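Local coordinates for uncharacterized protein PA0076 (Pseudomonas aeruginosa PAO1, PDB 2QNU), which is of unknown molecular function but, as a TagF-family protein, is probably associated with the type VI secretion system, at residues D178-W183 and M196-P202; W48-L53 and R85-L89. All blocks are in the same frame, centred on the assembly; numbering follows the deposited sequence.

Contact 1: residues D178-W183 and M196-P202. With ACT (acetate ion), chain F.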
loop_
_atom_site.group_PDB
_atom_site.type_symbol
_atom_site.label_atom_id
_atom_site.label_comp_id
_atom_site.label_asym_id
_atom_site.label_seq_id
_atom_site.Cartn_x
_atom_site.Cartn_y
_atom_site.Cartn_z
ATOM N N ASP B 178 -4.026 4.856 -4.030
ATOM C CA ASP B 178 -5.273 5.030 -4.722
ATOM C C ASP B 178 -6.347 5.506 -3.788
ATOM O O ASP B 178 -6.475 5.011 -2.643
ATOM C CB ASP B 178 -5.672 3.728 -5.374
ATOM C CG ASP B 178 -4.684 3.306 -6.475
ATOM O OD1 ASP B 178 -3.978 4.168 -7.054
ATOM O OD2 ASP B 178 -4.597 2.115 -6.756
ATOM N N GLY B 179 -7.140 6.454 -4.272
ATOM C CA GLY B 179 -8.188 7.015 -3.423
ATOM C C GLY B 179 -7.678 7.809 -2.195
ATOM O O GLY B 179 -8.433 8.067 -1.282
ATOM N N ALA B 180 -6.417 8.167 -2.159
ATOM C CA ALA B 180 -5.804 8.657 -0.896
ATOM C C ALA B 180 -5.002 9.919 -1.077
ATOM O O ALA B 180 -4.586 10.245 -2.209
ATOM C CB ALA B 180 -4.883 7.584 -0.281
ATOM N N SER B 181 -4.740 10.605 0.058
ATOM C CA SER B 181 -3.748 11.671 0.070
ATOM C C SER B 181 -2.685 11.328 1.132
ATOM O O SER B 181 -3.033 10.852 2.258
ATOM C CB SER B 181 -4.446 13.000 0.307
ATOM O OG SER B 181 -5.075 13.018 1.567
ATOM N N HIS B 182 -1.417 11.470 0.738
ATOM C CA HIS B 182 -0.268 11.278 1.600
ATOM C C HIS B 182 0.406 12.658 1.804
ATOM O O HIS B 182 0.486 13.480 0.883
ATOM C CB HIS B 182 0.744 10.301 1.001
ATOM C CG HIS B 182 0.330 8.854 1.100
ATOM N ND1 HIS B 182 -0.464 8.233 0.166
ATOM C CD2 HIS B 182 0.561 7.939 2.069
ATOM C CE1 HIS B 182 -0.696 6.988 0.552
ATOM N NE2 HIS B 182 -0.064 6.774 1.699
ATOM N N TRP B 183 0.889 12.862 3.009
ATOM C CA TRP B 183 1.425 14.152 3.463
ATOM C C TRP B 183 2.602 13.800 4.330
ATOM O O TRP B 183 2.466 12.918 5.211
ATOM C CB TRP B 183 0.383 14.844 4.302
ATOM C CG TRP B 183 -0.912 14.963 3.643
ATOM C CD1 TRP B 183 -1.947 14.011 3.658
ATOM C CD2 TRP B 183 -1.398 16.067 2.901
ATOM N NE1 TRP B 183 -3.018 14.488 2.946
ATOM C CE2 TRP B 183 -2.714 15.733 2.461
ATOM C CE3 TRP B 183 -0.855 17.327 2.546
ATOM C CZ2 TRP B 183 -3.472 16.591 1.685
ATOM C CZ3 TRP B 183 -1.602 18.171 1.771
ATOM C CH2 TRP B 183 -2.916 17.830 1.373
HETATM N N MSE B 196 1.761 10.902 6.874
HETATM C CA MSE B 196 0.327 10.865 7.175
HETATM C C MSE B 196 -0.468 10.422 5.952
HETATM O O MSE B 196 -0.157 10.827 4.831
HETATM C CB MSE B 196 -0.128 12.287 7.536
HETATM C CG MSE B 196 0.605 12.898 8.778
HETATM SE SE MSE B 196 0.142 14.885 8.732
HETATM C CE MSE B 196 -1.496 14.803 9.728
ATOM N N ARG B 197 -1.500 9.578 6.163
ATOM C CA ARG B 197 -2.413 9.145 5.077
ATOM C C ARG B 197 -3.850 9.383 5.451
ATOM O O ARG B 197 -4.261 8.978 6.540
ATOM C CB ARG B 197 -2.274 7.643 4.862
ATOM C CG ARG B 197 -3.154 7.077 3.753
ATOM C CD ARG B 197 -2.965 5.553 3.617
ATOM N NE ARG B 197 -3.528 4.980 2.354
ATOM C CZ ARG B 197 -4.839 4.875 2.163
ATOM N NH1 ARG B 197 -5.677 5.269 3.116
ATOM N NH2 ARG B 197 -5.342 4.376 1.045
ATOM N N TYR B 198 -4.589 10.067 4.596
ATOM C CA TYR B 198 -6.029 10.086 4.644
ATOM C C TYR B 198 -6.623 9.318 3.446
ATOM O O TYR B 198 -6.100 9.346 2.313
ATOM C CB TYR B 198 -6.585 11.517 4.675
ATOM C CG TYR B 198 -6.248 12.279 5.959
ATOM C CD1 TYR B 198 -5.057 12.974 6.078
ATOM C CD2 TYR B 198 -7.132 12.303 7.051
ATOM C CE1 TYR B 198 -4.709 13.737 7.258
ATOM C CE2 TYR B 198 -6.799 13.029 8.256
ATOM C CZ TYR B 198 -5.600 13.738 8.345
ATOM O OH TYR B 198 -5.285 14.436 9.496
ATOM N N GLN B 199 -7.721 8.613 3.752
ATOM C CA GLN B 199 -8.628 8.094 2.741
ATOM C C GLN B 199 -9.329 9.305 2.165
ATOM O O GLN B 199 -10.115 9.937 2.832
ATOM C CB GLN B 199 -9.652 7.134 3.396
ATOM C CG GLN B 199 -10.297 6.186 2.414
ATOM C CD GLN B 199 -9.338 5.132 1.848
ATOM O OE1 GLN B 199 -8.440 4.632 2.542
ATOM N NE2 GLN B 199 -9.567 4.758 0.576
ATOM N N GLY B 200 -9.051 9.672 0.946
ATOM C CA GLY B 200 -9.553 10.926 0.444
ATOM C C GLY B 200 -8.737 12.118 0.910
ATOM O O GLY B 200 -7.599 11.946 1.372
ATOM N N LEU B 201 -9.325 13.313 0.769
ATOM C CA LEU B 201 -8.730 14.564 1.292
ATOM C C LEU B 201 -8.964 14.596 2.751
ATOM O O LEU B 201 -9.977 14.082 3.202
ATOM C CB LEU B 201 -9.373 15.813 0.703
ATOM C CG LEU B 201 -9.227 15.981 -0.815
ATOM C CD1 LEU B 201 -10.059 17.109 -1.366
ATOM C CD2 LEU B 201 -7.813 16.109 -1.180
ATOM N N PRO B 202 -8.034 15.232 3.498
ATOM C CA PRO B 202 -8.310 15.451 4.920
ATOM C C PRO B 202 -9.663 16.173 5.100
ATOM O O PRO B 202 -9.977 17.123 4.413
ATOM C CB PRO B 202 -7.134 16.284 5.389
ATOM C CG PRO B 202 -6.061 16.055 4.332
ATOM C CD PRO B 202 -6.723 15.755 3.070
HETATM C C ACT F . 0.626 4.921 4.239
HETATM O O ACT F . 0.771 6.147 4.579
HETATM O OXT ACT F . 0.159 4.624 3.074
HETATM C CH3 ACT F . 0.965 3.890 5.206
HETATM O O HOH W 1 -5.476 2.722 -1.191
#
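Strands 180-183 and 196-199 run antiparallel, their axes 4.8 Å apart at closest, and the hydrogen-bonded pairs Ser-181 with Tyr-198 and Trp-183 with Met-196 zip them together as the two arms of a beta hairpin. Just past the regular pairing, Gly-200 N gives a further bond to Gly-179 O, at 2.8 Å. There the chain turns aside, and the carbonyl of Gly-200 meets the hydroxyl of Ser-181, which donates to it across 2.7 Å (OG to O). The same OG accepts the indole N-H of Trp-183, NE1 to OG 2.9 Å, somewhat out of the ring plane. The indole, thus tethered, lays CZ2 against Pro-202 CD at 3.6 Å, while Pro-202 CB sits over the centre of the Tyr-198 ring.

The opposite face of the sheet carries His-182 and Arg-197. With CG anti to the backbone N (chi1 -179°) and the chain extended as far as NE, Arg-197 passes its CG over one face of the imidazole, a CH-pi contact 4.1 Å from the centroid, and brings one face of its guanidinium against Ala-180 CB. Arg-197 NH1 donates nearly straight to Gln-199 OE1 at 2.9 Å, and NE to Ala-176 O. His-182 NE2 donates to OXT of an acetate ion at 2.6 Å, almost linearly (173°). The acetate probably came from the crystallisation liquor, so this arrangement shows that the imidazole can hold a carboxylate beside Arg-197, whose positive charge may add electrostatic attraction, without establishing a natural ligand.

Contact 2: residues W48-L53 and R85-L89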
loop_
_atom_site.group_PDB
_atom_site.type_symbol
_atom_site.label_atom_id
_atom_site.label_comp_id
_atom_site.label_asym_id
_atom_site.label_seq_id
_atom_site.Cartn_x
_atom_site.Cartn_y
_atom_site.Cartn_z
ATOM N N TRP B 48 -4.680 29.937 17.138
ATOM C CA TRP B 48 -4.555 29.552 15.721
ATOM C C TRP B 48 -3.277 30.095 15.074
ATOM O O TRP B 48 -2.533 29.354 14.371
ATOM C CB TRP B 48 -5.767 30.052 14.916
ATOM C CG TRP B 48 -5.637 29.640 13.475
ATOM C CD1 TRP B 48 -5.926 28.393 12.955
ATOM C CD2 TRP B 48 -5.172 30.423 12.379
ATOM N NE1 TRP B 48 -5.629 28.367 11.612
ATOM C CE2 TRP B 48 -5.183 29.590 11.226
ATOM C CE3 TRP B 48 -4.744 31.738 12.239
ATOM C CZ2 TRP B 48 -4.789 30.040 9.983
ATOM C CZ3 TRP B 48 -4.331 32.172 10.975
ATOM C CH2 TRP B 48 -4.366 31.329 9.878
ATOM N N LEU B 49 -3.028 31.402 15.264
ATOM C CA LEU B 49 -2.015 32.105 14.482
ATOM C C LEU B 49 -0.592 31.636 14.789
ATOM O O LEU B 49 0.215 31.416 13.886
ATOM C CB LEU B 49 -2.170 33.598 14.639
ATOM C CG LEU B 49 -1.140 34.435 13.919
ATOM C CD1 LEU B 49 -1.221 34.297 12.413
ATOM C CD2 LEU B 49 -1.309 35.896 14.359
ATOM N N ASP B 50 -0.357 31.364 16.055
ATOM C CA ASP B 50 0.895 30.780 16.519
ATOM C C ASP B 50 1.167 29.412 15.962
ATOM O O ASP B 50 2.306 29.093 15.543
ATOM C CB ASP B 50 0.850 30.677 18.047
ATOM C CG ASP B 50 0.875 32.077 18.739
ATOM O OD1 ASP B 50 0.994 33.130 18.043
ATOM O OD2 ASP B 50 0.729 32.127 19.993
ATOM N N ALA B 51 0.130 28.583 15.970
ATOM C CA ALA B 51 0.222 27.226 15.352
ATOM C C ALA B 51 0.529 27.264 13.855
ATOM O O ALA B 51 1.440 26.555 13.368
ATOM C CB ALA B 51 -1.103 26.472 15.601
ATOM N N TYR B 52 -0.249 28.063 13.138
ATOM C CA TYR B 52 -0.153 28.252 11.697
ATOM C C TYR B 52 1.256 28.720 11.259
ATOM O O TYR B 52 1.881 28.144 10.345
ATOM C CB TYR B 52 -1.186 29.271 11.243
ATOM C CG TYR B 52 -1.164 29.657 9.734
ATOM C CD1 TYR B 52 -0.685 30.916 9.308
ATOM C CD2 TYR B 52 -1.646 28.788 8.743
ATOM C CE1 TYR B 52 -0.686 31.302 7.954
ATOM C CE2 TYR B 52 -1.643 29.165 7.389
ATOM C CZ TYR B 52 -1.174 30.421 7.004
ATOM O OH TYR B 52 -1.212 30.799 5.703
ATOM N N LEU B 53 1.714 29.776 11.909
ATOM C CA LEU B 53 3.015 30.432 11.578
ATOM C C LEU B 53 4.196 29.543 11.757
ATOM O O LEU B 53 5.173 29.675 11.016
ATOM C CB LEU B 53 3.192 31.607 12.479
ATOM C CG LEU B 53 2.761 32.963 11.980
ATOM C CD1 LEU B 53 1.833 33.040 10.840
ATOM C CD2 LEU B 53 2.251 33.729 13.183
ATOM N N ARG B 85 -2.981 39.326 5.126
ATOM C CA ARG B 85 -3.987 38.264 5.209
ATOM C C ARG B 85 -3.328 36.894 5.010
ATOM O O ARG B 85 -2.367 36.778 4.239
ATOM C CB ARG B 85 -5.087 38.551 4.201
ATOM C CG ARG B 85 -5.661 39.953 4.399
ATOM C CD ARG B 85 -6.522 40.462 3.245
ATOM N NE ARG B 85 -5.830 40.463 1.961
ATOM C CZ ARG B 85 -6.360 40.931 0.838
ATOM N NH1 ARG B 85 -7.563 41.500 0.827
ATOM N NH2 ARG B 85 -5.692 40.835 -0.291
ATOM N N TYR B 86 -3.798 35.885 5.750
ATOM C CA TYR B 86 -3.199 34.534 5.764
ATOM C C TYR B 86 -3.798 33.535 4.756
ATOM O O TYR B 86 -5.007 33.320 4.727
ATOM C CB TYR B 86 -3.275 33.977 7.191
ATOM C CG TYR B 86 -2.546 34.869 8.151
ATOM C CD1 TYR B 86 -1.154 34.909 8.125
ATOM C CD2 TYR B 86 -3.237 35.724 9.040
ATOM C CE1 TYR B 86 -0.446 35.728 8.954
ATOM C CE2 TYR B 86 -2.544 36.556 9.876
ATOM C CZ TYR B 86 -1.134 36.557 9.831
ATOM O OH TYR B 86 -0.362 37.361 10.625
ATOM N N PHE B 87 -2.946 32.925 3.920
ATOM C CA PHE B 87 -3.323 31.789 3.102
ATOM C C PHE B 87 -2.097 31.024 2.678
ATOM O O PHE B 87 -1.076 31.636 2.384
ATOM C CB PHE B 87 -4.054 32.248 1.843
ATOM C CG PHE B 87 -4.924 31.225 1.274
ATOM C CD1 PHE B 87 -6.197 30.982 1.834
ATOM C CD2 PHE B 87 -4.508 30.445 0.159
ATOM C CE1 PHE B 87 -7.012 30.029 1.285
ATOM C CE2 PHE B 87 -5.340 29.509 -0.379
ATOM C CZ PHE B 87 -6.582 29.290 0.190
ATOM N N PRO B 88 -2.155 29.669 2.669
ATOM C CA PRO B 88 -0.964 28.926 2.252
ATOM C C PRO B 88 -0.494 29.218 0.840
ATOM O O PRO B 88 -1.222 29.729 0.026
ATOM C CB PRO B 88 -1.413 27.467 2.358
ATOM C CG PRO B 88 -2.397 27.463 3.392
ATOM C CD PRO B 88 -3.172 28.766 3.226
ATOM N N LEU B 89 0.748 28.878 0.583
ATOM C CA LEU B 89 1.314 28.948 -0.782
ATOM C C LEU B 89 1.667 27.526 -1.166
ATOM O O LEU B 89 2.331 26.796 -0.431
ATOM C CB LEU B 89 2.585 29.786 -0.784
ATOM C CG LEU B 89 3.386 29.912 -2.111
ATOM C CD1 LEU B 89 2.570 30.626 -3.144
ATOM C CD2 LEU B 89 4.618 30.704 -1.829
#
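Leu-49 sets its CD1 methyl over one face of the Tyr-86 ring, 3.8 Å from the centroid in a CH-pi contact and displaced toward the phenolic end, where CD1 comes within 3.4 Å of CZ. Helix 48-53 presents further side chains to the same tyrosine. Leu-53 CD1 approaches CE1 obliquely, whereas the indole of Trp-48 comes up edge-on, its CH2 lying 3.9 Å from Tyr-86 CB with that carbon near the indole plane.

Tyr-52 reaches farther, alongside Tyr-86 and up to the loop backbone. With CG anti to the backbone N (chi1 176°), its ring extends toward residues 86-88, and CE1 meets Tyr-86 CD1 at 3.6 Å. The two phenol planes lie 77° apart in an oblique meeting, and one face of the Tyr-52 ring rests against Trp-48 CH2, so that the three aromatic side chains interlock. At its far end the Tyr-52 hydroxyl lies beside the backbone of Phe-87, OH to C 3.2 Å, and close to Pro-88. Its hydrogen bond goes instead to Ser-79 O, earlier in the same connection and paired through its backbone with Phe-87, which ties the ring in place at the end away from its own helix.

Trp-48 and Tyr-52 also pack on Met-37 of helix 23-44. The arrangement is a small aromatic and aliphatic cluster, in which a short helix docks on the loop leading into sheet strand 89-95 within the TagF N-terminal domain.

Overall arrangement
From the N terminus the chain lays down strands 4-7 and 18-19, then helices 23-44 and 48-53, passes through strands 58-62 and 71-77, and returns in residues 85-89, where contact 2 closes a loop of 31 residues at the entrance to strand 89-95. Contact 1 comes later and in series, neither nested with contact 2 nor crossing it. It joins strands 180-185 and 194-199 of a hairpin, with 12 residues between its segments. Strand 180-185 lies against strand 58-62, while 194-199 is outermost within the chain, and pairing through Arg-197 carries the sheet into the second subunit. The contact centres are about 22 Å apart, with helix 23-44 touching side chains of both.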